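Local coordinates for TqaA (Penicillium aethiopicum, PDB 5DLK), which is a fungal nonribosomal peptide synthetase whose terminal condensation-like domain, the part described here, binds phosphopantetheine and probably releases the assembled peptide by macrocyclization, at residues Q180-G183 with V184-P187; T205-F208 with A209-L212; A292-L295 with S296-G300; Q448-E451 with L452-I456. All coordinates share one frame; numbering follows the deposited sequence. Where two conformers were deposited one is given.

Contact 1 of 4, residues Q180-G183 with V184-P187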
# COMPACT_ATOMS: atom_id res chain seq x y z
N GLN A 180 1.30 5.78 5.04
CA GLN A 180 1.89 7.04 4.57
C GLN A 180 2.51 6.96 3.18
O GLN A 180 3.09 7.94 2.71
CB GLN A 180 2.97 7.52 5.58
CG GLN A 180 2.42 7.75 6.98
CD GLN A 180 3.53 8.01 7.99
OE1 GLN A 180 4.29 7.10 8.33
NE2 GLN A 180 3.66 9.26 8.44
N TRP A 181 2.39 5.81 2.51
CA TRP A 181 2.95 5.70 1.17
C TRP A 181 2.23 4.59 0.38
O TRP A 181 1.49 3.80 0.96
CB TRP A 181 4.47 5.41 1.22
CG TRP A 181 4.80 4.06 1.80
CD1 TRP A 181 4.95 3.76 3.12
CD2 TRP A 181 4.98 2.83 1.09
NE1 TRP A 181 5.23 2.43 3.27
CE2 TRP A 181 5.26 1.83 2.04
CE3 TRP A 181 4.95 2.48 -0.27
CZ2 TRP A 181 5.49 0.50 1.69
CZ3 TRP A 181 5.18 1.15 -0.62
CH2 TRP A 181 5.45 0.18 0.35
N ASP A 182 2.45 4.56 -0.92
CA ASP A 182 2.01 3.44 -1.74
C ASP A 182 2.97 3.20 -2.90
O ASP A 182 3.93 3.96 -3.10
CB ASP A 182 0.58 3.64 -2.26
CG ASP A 182 0.40 4.94 -3.02
OD1 ASP A 182 1.38 5.46 -3.60
OD2 ASP A 182 -0.75 5.43 -3.06
N GLY A 183 2.73 2.14 -3.66
CA GLY A 183 3.66 1.75 -4.71
C GLY A 183 3.87 2.83 -5.75
O GLY A 183 4.96 2.97 -6.31
N VAL A 184 2.82 3.59 -6.03
CA VAL A 184 2.89 4.66 -7.02
C VAL A 184 3.74 5.84 -6.55
O VAL A 184 4.47 6.42 -7.34
CB VAL A 184 1.46 5.19 -7.39
CG1 VAL A 184 1.54 6.51 -8.16
CG2 VAL A 184 0.71 4.14 -8.20
N SER A 185 3.65 6.18 -5.26
CA SER A 185 4.22 7.45 -4.82
C SER A 185 5.53 7.32 -4.03
O SER A 185 6.26 8.30 -3.89
CB SER A 185 3.20 8.25 -4.00
OG SER A 185 2.85 7.62 -2.78
N ILE A 186 5.86 6.13 -3.54
CA ILE A 186 7.14 5.97 -2.85
C ILE A 186 8.37 6.31 -3.73
O ILE A 186 9.36 6.83 -3.20
CB ILE A 186 7.31 4.54 -2.22
CG1 ILE A 186 8.52 4.50 -1.28
CG2 ILE A 186 7.38 3.43 -3.27
CD1 ILE A 186 8.39 5.43 -0.10
N PRO A 187 8.31 6.07 -5.06
CA PRO A 187 9.51 6.52 -5.78
C PRO A 187 9.65 8.04 -5.81
O PRO A 187 10.75 8.56 -6.02
CB PRO A 187 9.31 5.97 -7.20
CG PRO A 187 8.30 4.86 -7.04
CD PRO A 187 7.38 5.39 -5.99

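Contact 2 of 4, residues T205-F208 with A209-L212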
# COMPACT_ATOMS: atom_id res chain seq x y z
N THR A 205 3.32 20.68 -5.09
CA THR A 205 2.59 19.42 -5.13
C THR A 205 1.42 19.48 -4.15
O THR A 205 1.35 20.39 -3.32
CB THR A 205 3.51 18.23 -4.77
OG1 THR A 205 2.81 16.99 -4.97
CG2 THR A 205 3.95 18.33 -3.31
N SER A 206 0.51 18.52 -4.25
CA SER A 206 -0.57 18.41 -3.28
C SER A 206 -0.20 17.42 -2.21
O SER A 206 0.76 16.67 -2.37
CB SER A 206 -1.87 18.00 -3.96
OG SER A 206 -2.20 18.91 -4.99
N ASP A 207 -0.92 17.42 -1.10
CA ASP A 207 -0.65 16.40 -0.09
C ASP A 207 -1.82 15.44 0.04
O ASP A 207 -2.83 15.56 -0.66
CB ASP A 207 -0.30 17.01 1.26
CG ASP A 207 -1.36 17.95 1.80
OD1 ASP A 207 -2.49 17.98 1.26
OD2 ASP A 207 -1.06 18.66 2.79
N PHE A 208 -1.66 14.47 0.94
CA PHE A 208 -2.68 13.45 1.11
C PHE A 208 -3.98 14.05 1.65
O PHE A 208 -5.06 13.63 1.26
CB PHE A 208 -2.15 12.34 2.03
CG PHE A 208 -3.08 11.18 2.15
CD1 PHE A 208 -3.38 10.40 1.04
CD2 PHE A 208 -3.66 10.88 3.38
CE1 PHE A 208 -4.25 9.34 1.15
CE2 PHE A 208 -4.53 9.81 3.50
CZ PHE A 208 -4.83 9.04 2.39
N ALA A 209 -3.88 15.04 2.53
CA ALA A 209 -5.09 15.68 3.04
C ALA A 209 -5.95 16.23 1.88
O ALA A 209 -7.17 16.14 1.93
CB ALA A 209 -4.75 16.80 4.03
N HIS A 210 -5.31 16.74 0.84
CA HIS A 210 -6.05 17.32 -0.29
C HIS A 210 -6.76 16.24 -1.14
O HIS A 210 -7.77 16.50 -1.78
CB HIS A 210 -5.11 18.14 -1.17
CG HIS A 210 -4.47 19.28 -0.44
ND1 HIS A 210 -3.21 19.74 -0.74
CD2 HIS A 210 -4.92 20.03 0.59
CE1 HIS A 210 -2.90 20.73 0.08
NE2 HIS A 210 -3.92 20.93 0.89
N TYR A 211 -6.20 15.04 -1.14
CA TYR A 211 -6.88 13.90 -1.72
C TYR A 211 -8.17 13.61 -0.96
O TYR A 211 -9.24 13.41 -1.57
CB TYR A 211 -5.95 12.69 -1.70
CG TYR A 211 -6.54 11.40 -2.23
CD1 TYR A 211 -6.58 11.14 -3.59
CD2 TYR A 211 -7.03 10.43 -1.36
CE1 TYR A 211 -7.09 9.95 -4.08
CE2 TYR A 211 -7.56 9.25 -1.84
CZ TYR A 211 -7.59 9.02 -3.20
OH TYR A 211 -8.11 7.84 -3.68
N LEU A 212 -8.08 13.62 0.36
CA LEU A 212 -9.22 13.35 1.22
C LEU A 212 -10.31 14.43 1.06
O LEU A 212 -11.50 14.10 0.97
CB LEU A 212 -8.78 13.24 2.68
CG LEU A 212 -7.84 12.06 2.98
CD1 LEU A 212 -7.59 11.95 4.47
CD2 LEU A 212 -8.43 10.76 2.42

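Contact 3 of 4, residues A292-L295 with S296-G300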
# COMPACT_ATOMS: atom_id res chain seq x y z
N ALA A 292 -10.15 -16.02 -10.26
CA ALA A 292 -11.60 -16.22 -10.37
C ALA A 292 -11.95 -17.64 -10.77
O ALA A 292 -12.90 -18.23 -10.24
CB ALA A 292 -12.22 -15.24 -11.36
N LEU A 293 -11.19 -18.20 -11.70
CA LEU A 293 -11.45 -19.57 -12.13
C LEU A 293 -11.19 -20.55 -10.99
O LEU A 293 -11.96 -21.50 -10.78
CB LEU A 293 -10.60 -19.94 -13.35
CG LEU A 293 -10.93 -21.34 -13.87
CD1 LEU A 293 -12.39 -21.44 -14.33
CD2 LEU A 293 -9.98 -21.68 -15.01
N PHE A 294 -10.09 -20.33 -10.28
CA PHE A 294 -9.73 -21.12 -9.10
C PHE A 294 -10.89 -21.12 -8.11
O PHE A 294 -11.32 -22.19 -7.61
CB PHE A 294 -8.44 -20.58 -8.45
CG PHE A 294 -8.08 -21.26 -7.15
CD1 PHE A 294 -7.28 -22.38 -7.15
CD2 PHE A 294 -8.51 -20.74 -5.93
CE1 PHE A 294 -6.93 -23.01 -5.93
CE2 PHE A 294 -8.18 -21.35 -4.73
CZ PHE A 294 -7.38 -22.49 -4.74
N LEU A 295 -11.41 -19.93 -7.81
CA LEU A 295 -12.52 -19.84 -6.87
C LEU A 295 -13.81 -20.47 -7.41
O LEU A 295 -14.54 -21.12 -6.67
CB LEU A 295 -12.79 -18.39 -6.49
CG LEU A 295 -11.71 -17.73 -5.61
CD1 LEU A 295 -12.03 -16.23 -5.47
CD2 LEU A 295 -11.63 -18.38 -4.26
N SER A 296 -14.10 -20.27 -8.69
CA SER A 296 -15.32 -20.83 -9.26
C SER A 296 -15.33 -22.35 -9.08
O SER A 296 -16.35 -22.93 -8.74
CB SER A 296 -15.46 -20.46 -10.74
OG SER A 296 -14.57 -21.18 -11.58
N TYR A 297 -14.18 -22.97 -9.28
CA TYR A 297 -14.06 -24.42 -9.11
C TYR A 297 -14.25 -24.85 -7.66
O TYR A 297 -15.07 -25.73 -7.36
CB TYR A 297 -12.70 -24.88 -9.62
CG TYR A 297 -12.46 -26.36 -9.39
CD1 TYR A 297 -13.09 -27.31 -10.18
CD2 TYR A 297 -11.64 -26.79 -8.36
CE1 TYR A 297 -12.89 -28.66 -9.97
CE2 TYR A 297 -11.43 -28.14 -8.14
CZ TYR A 297 -12.05 -29.06 -8.95
OH TYR A 297 -11.83 -30.39 -8.71
N HIS A 298 -13.50 -24.25 -6.74
CA HIS A 298 -13.55 -24.70 -5.35
C HIS A 298 -14.88 -24.35 -4.68
O HIS A 298 -15.37 -25.12 -3.84
CB HIS A 298 -12.35 -24.15 -4.59
CG HIS A 298 -11.10 -24.93 -4.86
ND1 HIS A 298 -10.92 -26.21 -4.38
CD2 HIS A 298 -10.00 -24.64 -5.60
CE1 HIS A 298 -9.75 -26.67 -4.79
NE2 HIS A 298 -9.17 -25.74 -5.53
N LEU A 299 -15.50 -23.25 -5.09
CA LEU A 299 -16.76 -22.84 -4.48
C LEU A 299 -17.98 -23.46 -5.17
O LEU A 299 -19.10 -23.33 -4.68
CB LEU A 299 -16.91 -21.30 -4.50
CG LEU A 299 -15.81 -20.53 -3.75
CD1 LEU A 299 -16.00 -19.02 -3.97
CD2 LEU A 299 -15.86 -20.90 -2.26
N GLY A 300 -17.78 -24.09 -6.33
CA GLY A 300 -18.87 -24.60 -7.14
C GLY A 300 -19.80 -23.49 -7.59
O GLY A 300 -21.02 -23.63 -7.57

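Contact 4 of 4, residues Q448-E451 with L452-I456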
# COMPACT_ATOMS: atom_id res chain seq x y z
N GLN A 448 -0.80 -25.76 2.45
CA GLN A 448 -1.94 -25.16 1.76
C GLN A 448 -1.54 -23.93 0.97
O GLN A 448 -2.03 -23.71 -0.15
CB GLN A 448 -3.04 -24.79 2.74
CG GLN A 448 -3.70 -25.98 3.40
CD GLN A 448 -4.72 -25.55 4.42
OE1 GLN A 448 -4.42 -24.75 5.32
NE2 GLN A 448 -5.94 -26.06 4.30
N ALA A 449 -0.66 -23.11 1.54
CA ALA A 449 -0.24 -21.90 0.84
C ALA A 449 0.61 -22.27 -0.37
O ALA A 449 0.54 -21.61 -1.41
CB ALA A 449 0.51 -20.98 1.76
N THR A 450 1.42 -23.33 -0.24
CA THR A 450 2.24 -23.79 -1.36
C THR A 450 1.30 -24.24 -2.48
O THR A 450 1.55 -23.95 -3.65
CB THR A 450 3.22 -24.94 -0.95
OG1 THR A 450 4.23 -24.43 -0.06
CG2 THR A 450 3.94 -25.49 -2.17
N GLU A 451 0.23 -24.93 -2.11
CA GLU A 451 -0.71 -25.44 -3.12
C GLU A 451 -1.45 -24.30 -3.79
O GLU A 451 -1.67 -24.32 -5.00
CB GLU A 451 -1.71 -26.42 -2.51
CG GLU A 451 -2.65 -27.09 -3.54
CD GLU A 451 -1.93 -27.96 -4.59
OE1 GLU A 451 -0.71 -28.23 -4.45
OE2 GLU A 451 -2.58 -28.39 -5.56
N LEU A 452 -1.83 -23.30 -3.00
CA LEU A 452 -2.48 -22.11 -3.56
C LEU A 452 -1.57 -21.41 -4.56
O LEU A 452 -1.98 -21.10 -5.67
CB LEU A 452 -2.89 -21.14 -2.45
CG LEU A 452 -3.55 -19.86 -2.95
CD1 LEU A 452 -4.84 -20.15 -3.71
CD2 LEU A 452 -3.77 -18.90 -1.78
N ALA A 453 -0.32 -21.15 -4.18
CA ALA A 453 0.61 -20.47 -5.08
C ALA A 453 0.85 -21.31 -6.35
O ALA A 453 0.94 -20.77 -7.46
CB ALA A 453 1.94 -20.16 -4.36
N ASN A 454 0.96 -22.62 -6.17
CA ASN A 454 1.15 -23.53 -7.30
C ASN A 454 -0.04 -23.53 -8.26
O ASN A 454 0.14 -23.45 -9.47
CB ASN A 454 1.39 -24.95 -6.80
CG ASN A 454 2.83 -25.15 -6.32
OD1 ASN A 454 3.70 -24.32 -6.61
ND2 ASN A 454 3.07 -26.23 -5.59
N ASN A 455 -1.24 -23.65 -7.71
CA ASN A 455 -2.44 -23.72 -8.54
C ASN A 455 -2.68 -22.42 -9.33
O ASN A 455 -2.95 -22.44 -10.53
CB ASN A 455 -3.68 -23.99 -7.69
CG ASN A 455 -3.71 -25.39 -7.11
OD1 ASN A 455 -4.50 -25.66 -6.20
ND2 ASN A 455 -2.83 -26.28 -7.58
N ILE A 456 -2.61 -21.30 -8.62
CA ILE A 456 -2.79 -19.99 -9.24
C ILE A 456 -1.76 -19.79 -10.36
O ILE A 456 -2.11 -19.40 -11.46
CB ILE A 456 -2.66 -18.82 -8.22
CG1 ILE A 456 -3.76 -18.89 -7.15
CG2 ILE A 456 -2.70 -17.47 -8.93
CD1 ILE A 456 -5.19 -18.77 -7.71
O HOH W 1 1.62 -28.13 -3.80

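Contact 1 of 4, residues Q180-G183 with V184-P187
Asp182 and Ser185 are joined by hydrogen bonds that converge on one carboxylate oxygen. Asp182 OD1 takes the Ser185 OG hydroxyl at 2.7 Å, coming from well above the carboxylate plane, and Ser185 N at 2.9 Å, nearly in line with the C-O bond. Because Asp182 CG is tucked between its own backbone N and carbonyl carbon (chi1 55°), OD1 faces forward to these donors. OD2 is held too, by Thr327 N and by a salt bridge to Arg313, so the buried carboxylate has little room to rotate. A short acid and a short hydroxyl suit so tight a turn.

The backbone adds a firm bond from Ile186 N to Asp182 O at 2.9 Å, as helix 186-197 begins, and a weak one from Ser185 N to the same carbonyl.

The turn carries the Asp-Gly end of the HHxxxDG signature of condensation domains, in which Ser177 here replaces the first histidine. Gly183 belongs to the phosphopantetheine site, and the side chain of Val184 lies about 4 Å from that of Asn311, another residue of that site.

The apolar contact pairs Ile186 CB with Trp181 CE3, meeting obliquely at 3.7 Å, a branched residue against a broad indole that also stacks on His178 and meets His68 edge-to-face. Pro187, with no N-H to satisfy in this first helical turn, sets CD in van der Waals approach to Gly183 O at 3.4 Å.

Contact 2 of 4, residues T205-F208 with A209-L212
An aspartate N-cap starts helix 208-218: Asp207, immediately ahead of the helix, receives the backbone amide of His210 on its side chain. The bond from His210 N to Asp207 OD1 is 3.1 Å long and arrives nearly in line with the C-O bond. Asp207 can offer this oxygen because CG sits between the backbone N and the carbonyl carbon, chi1 56°, bending the short side chain back over the first turn. Its other oxygen, OD2, bonds to Ser96 OG, which fixes the carboxylate from a second direction. The main-chain carbonyl of Asp207 takes only weak bonds, from His210 N and Tyr211 N. His210 was modelled in two conformers, so the very close approach of its ring face to OD1 is doubtful.

Phe208 lies along the buried flank of the same turn. Leu212 CG rests over one face of its ring, and Leu212 CD1 reaches Phe208 CE2 at 3.9 Å, while Leu212 N closes a regular helical bond to Phe208 O at 3.2 Å. Tyr211 lies with its ring nearly parallel to that of Phe208, planes 16° apart, but slid aside with centroids 5.9 Å apart, so only the rims meet. Tyrosine suits this place because its hydroxyl can bond to Gly312 O while its ring packs.

Replacing Asp207 with an alanine would probably leave the His210 amide without its side-chain acceptor and Ser96 OG without this mate, fraying the helix start. A negative carboxylate at the positive end of the helix dipole is likely to be stabilised in its ionised form.

Contact 3 of 4, residues A292-L295 with S296-G300
Phe294 and His298, one helical turn apart, bring their rings together on the outer part of helix 283-299. With CG anti to the backbone N (chi1 174°), Phe294 reaches along the helix and presents a face to His298, whose CD2 stands over the rim of that ring, 3.5 Å from Phe294 CZ. The planes are inclined at 52° and the centroids lie 4.6 Å apart, so the pair meets obliquely. His298 takes the other common helical rotamer, chi1 -79°, which turns its imidazole back toward Phe294 and lays its edge near Phe294 O. Phe294 also packs on Leu452, Asn455 and Ile456 of helix 446-465, its large flat ring filling the junction between the two helices. Exchanging it for an alanine would probably open a gap between the two helices and leave the His298 ring less firmly held.

Leu295 and Leu299 share one conformation, each with CG beside its own backbone N, and Leu299 CD1 comes to 4.1 Å from Leu295 CB. Ser296 was modelled in two conformers; in the one given its OG bonds to Leu293 O at 2.7 Å, on the same face of that carbonyl as Tyr297 N, but this bond is doubtful as a constant feature. Tyr297, with Phe294's first torsion, lays CD2 over a face of the His298 ring and meets Phe476 edge-to-face.

Regular backbone bonds continue to Leu299 N, which meets Leu295 O at 2.8 Å. There the chain turns at Gly300, whose positive phi is easily adopted without a side chain, and the helix ends in a Schellman motif.

Contact 4 of 4, residues Q448-E451 with L452-I456
Glu451 and Asn455, one turn apart on helix 446-465, cross obliquely with their flat ends almost perpendicular, carboxylate and amide planes 88° apart. Asn455 ND2 donates to Glu451 OE2 at 2.9 Å, reaching it from above the carboxylate plane, 68° out of it. The acid arrives there by a bend: CG leaves anti to the backbone N, and chi2 (63°) then folds the carboxylate over toward the next turn. Beneath this bridge Asn455 N bonds to Glu451 O at 2.8 Å, so the two residues are joined through both backbone and side chain.

Thr450 and Asn454 instead run side by side and point the same way, the methyl CG2 lying 3.6 Å from Asn454 ND2. A water accepts from Asn454 ND2 at 3.0 Å; its very short approach to Glu451 OE1 is doubtful. On the inner flank the small Ala449 and Ala453 let the helix lie close against Val437 of strand 433-440.

Because asparagine is neutral, its hydrogen bond orients the glutamate without cancelling its charge, and a donor so far from the carboxylate plane probably binds less strongly than one lying in it.

The four contacts follow one another along the chain, each a local turn, and none nests in or crosses another. Contact 1 turns the loop after strand 169-177 into helix 186-197; contact 2 starts helix 208-218, the next helix, about 13 Å from contact 1 between centres. Contact 3 lies at the C-terminal end of helix 283-299, on the far side of the chain's centre, about 40 Å from contact 2 between centres. Contact 4 comes near the start of helix 446-465. Contacts 3 and 4 alone touch: Phe294 CZ lies 3.6 Å from Leu452 CD1, tying two helices of the C-terminal half together, whereas contact 1 contributes Gly183 to the phosphopantetheine site.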